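Local coordinates for protein AgaA (Rhizobium radiobacter, PDB 6HLX) that binds the opine agropinic acid as a periplasmic solute-binding protein, probably delivering it to an ABC transporter for import into the bacterium, at residues Ala205-Val217 and Arg452-Phe465. Numbering follows the deposited sequence.
Sequences ALKSGDVDIIDYV and REQNYAVKKGVTGF. With ZN (zinc ion), chain Q; G9Z (agropinic acid), chain E.
Antiparallel pairing joins I213 and I214 to V458 and A457. I214 N reaches A457 O at 2.9 Å and A457 N returns to I214 O at 3.1 Å, the hydrogen-bonded pair; further backbone bonds run from K459 N to D212 O and, past the paired residues, from V217 N to N455 O. Apolar contacts form on both faces. On one, I213 lies alongside V458; with CG1 anti to the carbonyl carbon (chi1 -57°), its CD1 meets F465 and V462. On the other, A457 CB is wedged between L206 CD2 and V217 CG2, each 3.6 Å away. K459 slides past L206. Strands 3-8 and 231-234 flank the pair in the mixed sheet of this periplasmic binding protein, and the two segments run from a zinc site to the ligand pocket. There, Y216 OH and R452 NH2 donate to carboxylate atom O of agropinic acid, and R452 NH1 to OXT. Second-shell Q454 takes R452 NE and NH2 side-on through OE1, and its NE2 sits 3.3 Å above the centre of the Y216 ring, amide and ring nearly perpendicular (82°). D212 OD2, which also accepts from Y5 N, binds zinc at 2.1 Å with H488, H490 and a water.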
ATOM      1  N   ALA A 205     -11.051  11.129  19.987  1.00 21.94           N
ATOM      2  CA  ALA A 205     -10.797   9.953  20.829  1.00 22.62           C
ATOM      3  C   ALA A 205      -9.384  10.016  21.420  1.00 25.08           C
ATOM      4  O   ALA A 205      -9.200   9.643  22.579  1.00 25.25           O
ATOM      5  CB  ALA A 205     -10.957   8.676  20.023  1.00 23.38           C
ATOM      6  N   LEU A 206      -8.392  10.482  20.630  1.00 22.25           N
ATOM      7  CA  LEU A 206      -7.038  10.635  21.162  1.00 22.53           C
ATOM      8  C   LEU A 206      -6.970  11.779  22.194  1.00 25.70           C
ATOM      9  O   LEU A 206      -6.455  11.594  23.301  1.00 24.64           O
ATOM     10  CB  LEU A 206      -6.016  10.894  20.041  1.00 22.63           C
ATOM     11  CG  LEU A 206      -4.550  10.887  20.553  1.00 27.21           C
ATOM     12  CD1 LEU A 206      -4.052   9.449  20.829  1.00 25.90           C
ATOM     13  CD2 LEU A 206      -3.654  11.660  19.620  1.00 30.84           C
ATOM     14  N   LYS A 207      -7.486  12.949  21.831  1.00 23.67           N
ATOM     15  CA  LYS A 207      -7.427  14.124  22.712  1.00 24.95           C
ATOM     16  C   LYS A 207      -8.221  13.968  24.003  1.00 31.65           C
ATOM     17  O   LYS A 207      -7.837  14.539  25.019  1.00 33.13           O
ATOM     18  CB  LYS A 207      -7.880  15.374  21.976  1.00 26.92           C
ATOM     19  CG  LYS A 207      -6.948  15.833  20.867  1.00 31.29           C
ATOM     20  CD  LYS A 207      -7.429  17.164  20.348  1.00 40.64           C
ATOM     21  CE  LYS A 207      -6.647  17.618  19.158  1.00 56.54           C
ATOM     22  NZ  LYS A 207      -7.480  18.483  18.280  1.00 71.01           N
ATOM     23  N   SER A 208      -9.330  13.218  23.972  1.00 28.46           N
ATOM     24  CA  SER A 208     -10.172  13.037  25.164  1.00 29.36           C
ATOM     25  C   SER A 208      -9.681  11.865  26.028  1.00 35.72           C
ATOM     26  O   SER A 208     -10.197  11.651  27.127  1.00 37.50           O
ATOM     27  CB  SER A 208     -11.632  12.868  24.757  1.00 31.57           C
ATOM     28  OG  SER A 208     -11.822  11.602  24.147  1.00 42.60           O
ATOM     29  N   GLY A 209      -8.695  11.128  25.527  1.00 32.68           N
ATOM     30  CA  GLY A 209      -8.068  10.006  26.218  1.00 32.88           C
ATOM     31  C   GLY A 209      -8.783   8.673  26.116  1.00 35.15           C
ATOM     32  O   GLY A 209      -8.616   7.826  26.995  1.00 36.88           O
ATOM     33  N   ASP A 210      -9.578   8.466  25.059  1.00 26.69           N
ATOM     34  CA  ASP A 210     -10.270   7.197  24.824  1.00 25.58           C
ATOM     35  C   ASP A 210      -9.389   6.163  24.111  1.00 28.42           C
ATOM     36  O   ASP A 210      -9.670   4.969  24.219  1.00 28.16           O
ATOM     37  CB  ASP A 210     -11.545   7.412  24.008  1.00 26.84           C
ATOM     38  CG  ASP A 210     -12.627   8.200  24.727  1.00 37.01           C
ATOM     39  OD1 ASP A 210     -12.697   8.113  25.970  1.00 39.32           O
ATOM     40  OD2 ASP A 210     -13.413   8.882  24.044  1.00 43.90           O
ATOM     41  N   VAL A 211      -8.379   6.610  23.326  1.00 24.32           N
ATOM     42  CA  VAL A 211      -7.458   5.707  22.605  1.00 22.90           C
ATOM     43  C   VAL A 211      -6.017   6.137  22.878  1.00 25.10           C
ATOM     44  O   VAL A 211      -5.790   7.282  23.265  1.00 23.96           O
ATOM     45  CB  VAL A 211      -7.710   5.584  21.079  1.00 27.78           C
ATOM     46  CG1 VAL A 211      -9.053   4.922  20.783  1.00 28.65           C
ATOM     47  CG2 VAL A 211      -7.582   6.931  20.374  1.00 26.53           C
ATOM     48  N   ASP A 212      -5.051   5.241  22.592  1.00 20.79           N
ATOM     49  CA  ASP A 212      -3.632   5.482  22.859  1.00 19.43           C
ATOM     50  C   ASP A 212      -2.822   5.834  21.615  1.00 21.90           C
ATOM     51  O   ASP A 212      -1.782   6.469  21.741  1.00 21.50           O
ATOM     52  CB  ASP A 212      -3.044   4.250  23.528  1.00 20.69           C
ATOM     53  CG  ASP A 212      -3.836   3.871  24.765  1.00 22.91           C
ATOM     54  OD1 ASP A 212      -4.115   4.767  25.584  1.00 23.74           O
ATOM     55  OD2 ASP A 212      -4.228   2.701  24.867  1.00 20.61           O
ATOM     56  N   ILE A 213      -3.263   5.372  20.450  1.00 19.38           N
ATOM     57  CA  ILE A 213      -2.643   5.667  19.149  1.00 17.92           C
ATOM     58  C   ILE A 213      -3.751   5.879  18.136  1.00 20.50           C
ATOM     59  O   ILE A 213      -4.770   5.207  18.221  1.00 20.72           O
ATOM     60  CB  ILE A 213      -1.728   4.477  18.662  1.00 20.03           C
ATOM     61  CG1 ILE A 213      -0.628   4.124  19.684  1.00 21.06           C
ATOM     62  CG2 ILE A 213      -1.095   4.748  17.234  1.00 20.61           C
ATOM     63  CD1 ILE A 213       0.335   3.002  19.182  1.00 23.28           C
ATOM     64  N   ILE A 214      -3.540   6.781  17.168  1.00 16.82           N
ATOM     65  CA  ILE A 214      -4.446   6.923  16.028  1.00 17.05           C
ATOM     66  C   ILE A 214      -3.650   6.962  14.745  1.00 21.41           C
ATOM     67  O   ILE A 214      -2.530   7.484  14.734  1.00 21.44           O
ATOM     68  CB  ILE A 214      -5.448   8.112  16.099  1.00 20.79           C
ATOM     69  CG1 ILE A 214      -4.718   9.510  16.147  1.00 22.13           C
ATOM     70  CG2 ILE A 214      -6.462   7.928  17.242  1.00 19.15           C
ATOM     71  CD1 ILE A 214      -5.632  10.727  15.790  1.00 24.75           C
ATOM     72  N   ASP A 215      -4.235   6.478  13.653  1.00 18.70           N
ATOM     73  CA  ASP A 215      -3.562   6.617  12.347  1.00 17.67           C
ATOM     74  C   ASP A 215      -4.266   7.680  11.490  1.00 21.14           C
ATOM     75  O   ASP A 215      -5.276   8.252  11.916  1.00 20.45           O
ATOM     76  CB  ASP A 215      -3.403   5.269  11.625  1.00 18.84           C
ATOM     77  CG  ASP A 215      -4.653   4.570  11.183  1.00 20.95           C
ATOM     78  OD1 ASP A 215      -5.747   5.178  11.277  1.00 23.26           O
ATOM     79  OD2 ASP A 215      -4.543   3.425  10.696  1.00 24.68           O
ATOM     80  N   TYR A 216      -3.714   7.981  10.290  1.00 18.80           N
ATOM     81  CA  TYR A 216      -4.269   8.983   9.383  1.00 19.17           C
ATOM     82  C   TYR A 216      -4.639  10.290  10.108  1.00 21.17           C
ATOM     83  O   TYR A 216      -5.783  10.731  10.071  1.00 20.26           O
ATOM     84  CB  TYR A 216      -5.465   8.404   8.615  1.00 19.16           C
ATOM     85  CG  TYR A 216      -5.062   7.507   7.470  1.00 18.55           C
ATOM     86  CD1 TYR A 216      -4.877   6.140   7.662  1.00 20.08           C
ATOM     87  CD2 TYR A 216      -4.974   7.999   6.170  1.00 18.65           C
ATOM     88  CE1 TYR A 216      -4.535   5.295   6.606  1.00 20.45           C
ATOM     89  CE2 TYR A 216      -4.645   7.160   5.097  1.00 19.04           C
ATOM     90  CZ  TYR A 216      -4.423   5.807   5.321  1.00 21.34           C
ATOM     91  OH  TYR A 216      -4.129   4.960   4.263  1.00 21.28           O
ATOM     92  N   VAL A 217      -3.671  10.884  10.820  1.00 17.64           N
ATOM     93  CA  VAL A 217      -3.943  12.143  11.517  1.00 18.55           C
ATOM     94  C   VAL A 217      -4.253  13.180  10.438  1.00 23.08           C
ATOM     95  O   VAL A 217      -3.421  13.369   9.535  1.00 22.00           O
ATOM     96  CB  VAL A 217      -2.727  12.598  12.365  1.00 22.28           C
ATOM     97  CG1 VAL A 217      -2.963  13.986  12.955  1.00 23.66           C
ATOM     98  CG2 VAL A 217      -2.414  11.568  13.454  1.00 22.11           C
ATOM     99  N   ARG A 452       2.430  13.747   0.060  1.00 21.82           N
ATOM    100  CA  ARG A 452       1.670  14.165   1.250  1.00 22.04           C
ATOM    101  C   ARG A 452       2.339  13.697   2.542  1.00 25.24           C
ATOM    102  O   ARG A 452       3.105  12.727   2.532  1.00 24.15           O
ATOM    103  CB  ARG A 452       0.220  13.630   1.199  1.00 25.19           C
ATOM    104  CG  ARG A 452       0.115  12.112   1.375  1.00 28.02           C
ATOM    105  CD  ARG A 452      -1.328  11.618   1.347  1.00 27.74           C
ATOM    106  NE  ARG A 452      -1.494  10.404   2.150  1.00 25.51           N
ATOM    107  CZ  ARG A 452      -2.205   9.343   1.776  1.00 27.10           C
ATOM    108  NH1 ARG A 452      -2.810   9.322   0.592  1.00 24.24           N
ATOM    109  NH2 ARG A 452      -2.340   8.308   2.592  1.00 21.48           N
ATOM    110  N   GLU A 453       1.973  14.323   3.666  1.00 22.31           N
ATOM    111  CA  GLU A 453       2.414  13.836   4.981  1.00 22.36           C
ATOM    112  C   GLU A 453       1.478  12.680   5.374  1.00 25.91           C
ATOM    113  O   GLU A 453       0.278  12.703   5.057  1.00 26.90           O
ATOM    114  CB  GLU A 453       2.283  14.934   6.041  1.00 24.35           C
ATOM    115  CG  GLU A 453       3.266  16.074   5.829  1.00 31.31           C
ATOM    116  CD  GLU A 453       3.370  17.014   7.010  1.00 43.74           C
ATOM    117  OE1 GLU A 453       4.107  18.019   6.898  1.00 36.80           O
ATOM    118  OE2 GLU A 453       2.716  16.752   8.046  1.00 34.37           O
ATOM    119  N   GLN A 454       2.018  11.684   6.072  1.00 21.44           N
ATOM    120  CA  GLN A 454       1.250  10.529   6.545  1.00 19.38           C
ATOM    121  C   GLN A 454       1.670  10.379   7.994  1.00 23.75           C
ATOM    122  O   GLN A 454       2.792   9.953   8.283  1.00 25.03           O
ATOM    123  CB  GLN A 454       1.585   9.279   5.714  1.00 20.18           C
ATOM    124  CG  GLN A 454       0.793   8.030   6.162  1.00 23.72           C
ATOM    125  CD  GLN A 454      -0.694   8.125   5.861  1.00 25.14           C
ATOM    126  OE1 GLN A 454      -1.129   8.894   5.007  1.00 25.05           O
ATOM    127  NE2 GLN A 454      -1.503   7.333   6.549  1.00 27.15           N
ATOM    128  N   ASN A 455       0.810  10.835   8.910  1.00 19.48           N
ATOM    129  CA  ASN A 455       1.204  10.908  10.306  1.00 18.83           C
ATOM    130  C   ASN A 455       0.364  10.023  11.206  1.00 22.90           C
ATOM    131  O   ASN A 455      -0.816   9.777  10.924  1.00 21.63           O
ATOM    132  CB  ASN A 455       1.070  12.373  10.775  1.00 21.92           C
ATOM    133  CG  ASN A 455       1.893  13.342   9.936  1.00 29.47           C
ATOM    134  OD1 ASN A 455       3.008  13.036   9.527  1.00 29.66           O
ATOM    135  ND2 ASN A 455       1.367  14.506   9.636  1.00 23.65           N
ATOM    136  N   TYR A 456       1.001   9.542  12.283  1.00 20.07           N
ATOM    137  CA  TYR A 456       0.358   8.846  13.401  1.00 20.19           C
ATOM    138  C   TYR A 456       0.425   9.804  14.579  1.00 22.35           C
ATOM    139  O   TYR A 456       1.237  10.748  14.597  1.00 22.44           O
ATOM    140  CB  TYR A 456       1.134   7.574  13.818  1.00 20.06           C
ATOM    141  CG  TYR A 456       0.933   6.424  12.861  1.00 20.24           C
ATOM    142  CD1 TYR A 456       1.700   6.316  11.700  1.00 22.57           C
ATOM    143  CD2 TYR A 456      -0.061   5.470  13.080  1.00 20.54           C
ATOM    144  CE1 TYR A 456       1.516   5.264  10.807  1.00 22.08           C
ATOM    145  CE2 TYR A 456      -0.263   4.417  12.186  1.00 19.78           C
ATOM    146  CZ  TYR A 456       0.527   4.325  11.046  1.00 24.26           C
ATOM    147  OH  TYR A 456       0.334   3.334  10.118  1.00 23.06           O
ATOM    148  N   ALA A 457      -0.383   9.529  15.599  1.00 19.50           N
ATOM    149  CA  ALA A 457      -0.278  10.286  16.834  1.00 19.10           C
ATOM    150  C   ALA A 457      -0.406   9.320  17.980  1.00 23.52           C
ATOM    151  O   ALA A 457      -1.137   8.329  17.878  1.00 21.95           O
ATOM    152  CB  ALA A 457      -1.346  11.353  16.915  1.00 20.14           C
ATOM    153  N   VAL A 458       0.389   9.548  19.036  1.00 20.23           N
ATOM    154  CA  VAL A 458       0.374   8.671  20.207  1.00 20.66           C
ATOM    155  C   VAL A 458       0.164   9.497  21.459  1.00 26.05           C
ATOM    156  O   VAL A 458       0.487  10.702  21.496  1.00 25.46           O
ATOM    157  CB  VAL A 458       1.653   7.776  20.317  1.00 24.27           C
ATOM    158  CG1 VAL A 458       1.925   7.011  19.014  1.00 23.50           C
ATOM    159  CG2 VAL A 458       2.887   8.587  20.730  1.00 24.84           C
ATOM    160  N   LYS A 459      -0.337   8.843  22.511  1.00 23.77           N
ATOM    161  CA  LYS A 459      -0.485   9.502  23.794  1.00 25.47           C
ATOM    162  C   LYS A 459       0.874   9.478  24.495  1.00 29.20           C
ATOM    163  O   LYS A 459       1.644   8.534  24.318  1.00 27.41           O
ATOM    164  CB  LYS A 459      -1.528   8.756  24.656  1.00 29.30           C
ATOM    165  CG  LYS A 459      -2.930   9.366  24.594  1.00 51.29           C
ATOM    166  CD  LYS A 459      -3.012  10.691  25.382  1.00 65.16           C
ATOM    167  CE  LYS A 459      -4.407  11.086  25.784  1.00 76.68           C
ATOM    168  NZ  LYS A 459      -4.562  12.567  25.836  1.00 84.46           N
ATOM    169  N   LYS A 460       1.163  10.492  25.313  1.00 27.05           N
ATOM    170  CA  LYS A 460       2.392  10.474  26.120  1.00 26.94           C
ATOM    171  C   LYS A 460       2.280   9.203  26.992  1.00 29.29           C
ATOM    172  O   LYS A 460       1.230   8.951  27.588  1.00 29.10           O
ATOM    173  CB  LYS A 460       2.462  11.721  27.012  1.00 29.29           C
ATOM    174  CG  LYS A 460       3.748  11.818  27.841  1.00 35.93           C
ATOM    175  CD  LYS A 460       3.792  13.115  28.639  1.00 43.54           C
ATOM    176  CE  LYS A 460       5.075  13.247  29.430  1.00 56.03           C
ATOM    177  NZ  LYS A 460       5.197  14.586  30.065  1.00 67.85           N
ATOM    178  N   GLY A 461       3.329   8.395  26.995  1.00 26.76           N
ATOM    179  CA  GLY A 461       3.338   7.123  27.713  1.00 26.19           C
ATOM    180  C   GLY A 461       3.520   5.959  26.757  1.00 27.36           C
ATOM    181  O   GLY A 461       3.918   4.868  27.167  1.00 26.66           O
ATOM    182  N   VAL A 462       3.219   6.180  25.460  1.00 23.37           N
ATOM    183  CA  VAL A 462       3.394   5.167  24.411  1.00 21.84           C
ATOM    184  C   VAL A 462       4.800   5.337  23.858  1.00 26.24           C
ATOM    185  O   VAL A 462       5.204   6.462  23.536  1.00 26.04           O
ATOM    186  CB  VAL A 462       2.353   5.334  23.259  1.00 25.15           C
ATOM    187  CG1 VAL A 462       2.661   4.407  22.083  1.00 25.05           C
ATOM    188  CG2 VAL A 462       0.920   5.139  23.753  1.00 24.94           C
ATOM    189  N   THR A 463       5.536   4.229  23.712  1.00 23.69           N
ATOM    190  CA  THR A 463       6.859   4.238  23.076  1.00 22.79           C
ATOM    191  C   THR A 463       6.961   3.018  22.192  1.00 24.03           C
ATOM    192  O   THR A 463       6.151   2.107  22.317  1.00 23.98           O
ATOM    193  CB  THR A 463       8.009   4.225  24.125  1.00 25.68           C
ATOM    194  OG1 THR A 463       7.882   3.057  24.935  1.00 26.24           O
ATOM    195  CG2 THR A 463       8.050   5.493  25.016  1.00 27.95           C
ATOM    196  N   GLY A 464       7.959   2.992  21.317  1.00 21.81           N
ATOM    197  CA  GLY A 464       8.224   1.820  20.503  1.00 20.60           C
ATOM    198  C   GLY A 464       7.329   1.639  19.300  1.00 24.05           C
ATOM    199  O   GLY A 464       7.422   0.603  18.657  1.00 25.01           O
ATOM    200  N   PHE A 465       6.413   2.590  19.022  1.00 21.11           N
ATOM    201  CA  PHE A 465       5.621   2.512  17.786  1.00 19.31           C
ATOM    202  C   PHE A 465       6.367   3.389  16.781  1.00 24.19           C
ATOM    203  O   PHE A 465       6.746   4.519  17.114  1.00 23.44           O
ATOM    204  CB  PHE A 465       4.154   2.970  17.948  1.00 20.74           C
ATOM    205  CG  PHE A 465       3.344   2.675  16.692  1.00 21.41           C
ATOM    206  CD1 PHE A 465       2.836   1.397  16.453  1.00 21.87           C
ATOM    207  CD2 PHE A 465       3.151   3.658  15.721  1.00 23.10           C
ATOM    208  CE1 PHE A 465       2.130   1.111  15.271  1.00 23.23           C
ATOM    209  CE2 PHE A 465       2.448   3.375  14.544  1.00 24.72           C
ATOM    210  CZ  PHE A 465       1.947   2.104  14.316  1.00 23.05           C
TER
HETATM  211 ZN    ZN Q 616      -5.096   2.546  26.771  1.00 24.73          ZN
HETATM  212  OAM G9Z E 604      -6.310   2.452   2.657  1.00 19.83           O
HETATM  213  CAB G9Z E 604      -6.423   3.636   2.308  1.00 20.73           C
HETATM  214  CAC G9Z E 604      -7.393   4.502   2.852  1.00 21.35           C
HETATM  215  CB  G9Z E 604      -7.175   5.882   2.158  1.00 20.86           C
HETATM  216  CA  G9Z E 604      -6.139   5.623   1.077  1.00 19.50           C
HETATM  217  C   G9Z E 604      -5.061   6.560   1.160  1.00 21.29           C
HETATM  218  O   G9Z E 604      -4.111   6.325   1.955  1.00 20.70           O
HETATM  219  N   G9Z E 604      -5.735   4.195   1.295  1.00 18.24           N
HETATM  220  CAG G9Z E 604      -4.614   3.507   0.547  1.00 18.29           C
HETATM  221  CAH G9Z E 604      -5.095   3.050  -0.831  1.00 20.27           C
HETATM  222  OAP G9Z E 604      -5.427   4.229  -1.563  1.00 20.84           O
HETATM  223  CAI G9Z E 604      -4.035   2.249  -1.592  1.00 20.24           C
HETATM  224  OAQ G9Z E 604      -3.403   1.315  -0.679  1.00 19.16           O
HETATM  225  CAJ G9Z E 604      -4.668   1.406  -2.750  1.00 19.85           C
HETATM  226  OAR G9Z E 604      -3.634   0.669  -3.428  1.00 20.34           O
HETATM  227  CAK G9Z E 604      -5.534   2.181  -3.772  1.00 19.14           C
HETATM  228  OAT G9Z E 604      -6.266   1.245  -4.589  1.00 20.09           O
HETATM  229  CAL G9Z E 604      -4.713   3.160  -4.626  1.00 19.08           C
HETATM  230  OAS G9Z E 604      -5.594   3.944  -5.460  1.00 20.39           O
HETATM  231  OXT G9Z E 604      -5.131   7.603   0.453  1.00 20.87           O
HETATM  232  O   HOH W   1      -2.149   2.184  10.585  1.00 23.86           O
HETATM  233  O   HOH W   2      -1.067   7.092   9.517  1.00 22.43           O
HETATM  234  O   HOH W   3      -1.830  11.625   8.027  1.00 26.93           O
HETATM  235  O   HOH W   4      -1.340  15.084   9.205  1.00 32.58           O
HETATM  236  O   HOH W   5      -5.648   0.763  26.820  1.00 26.64           O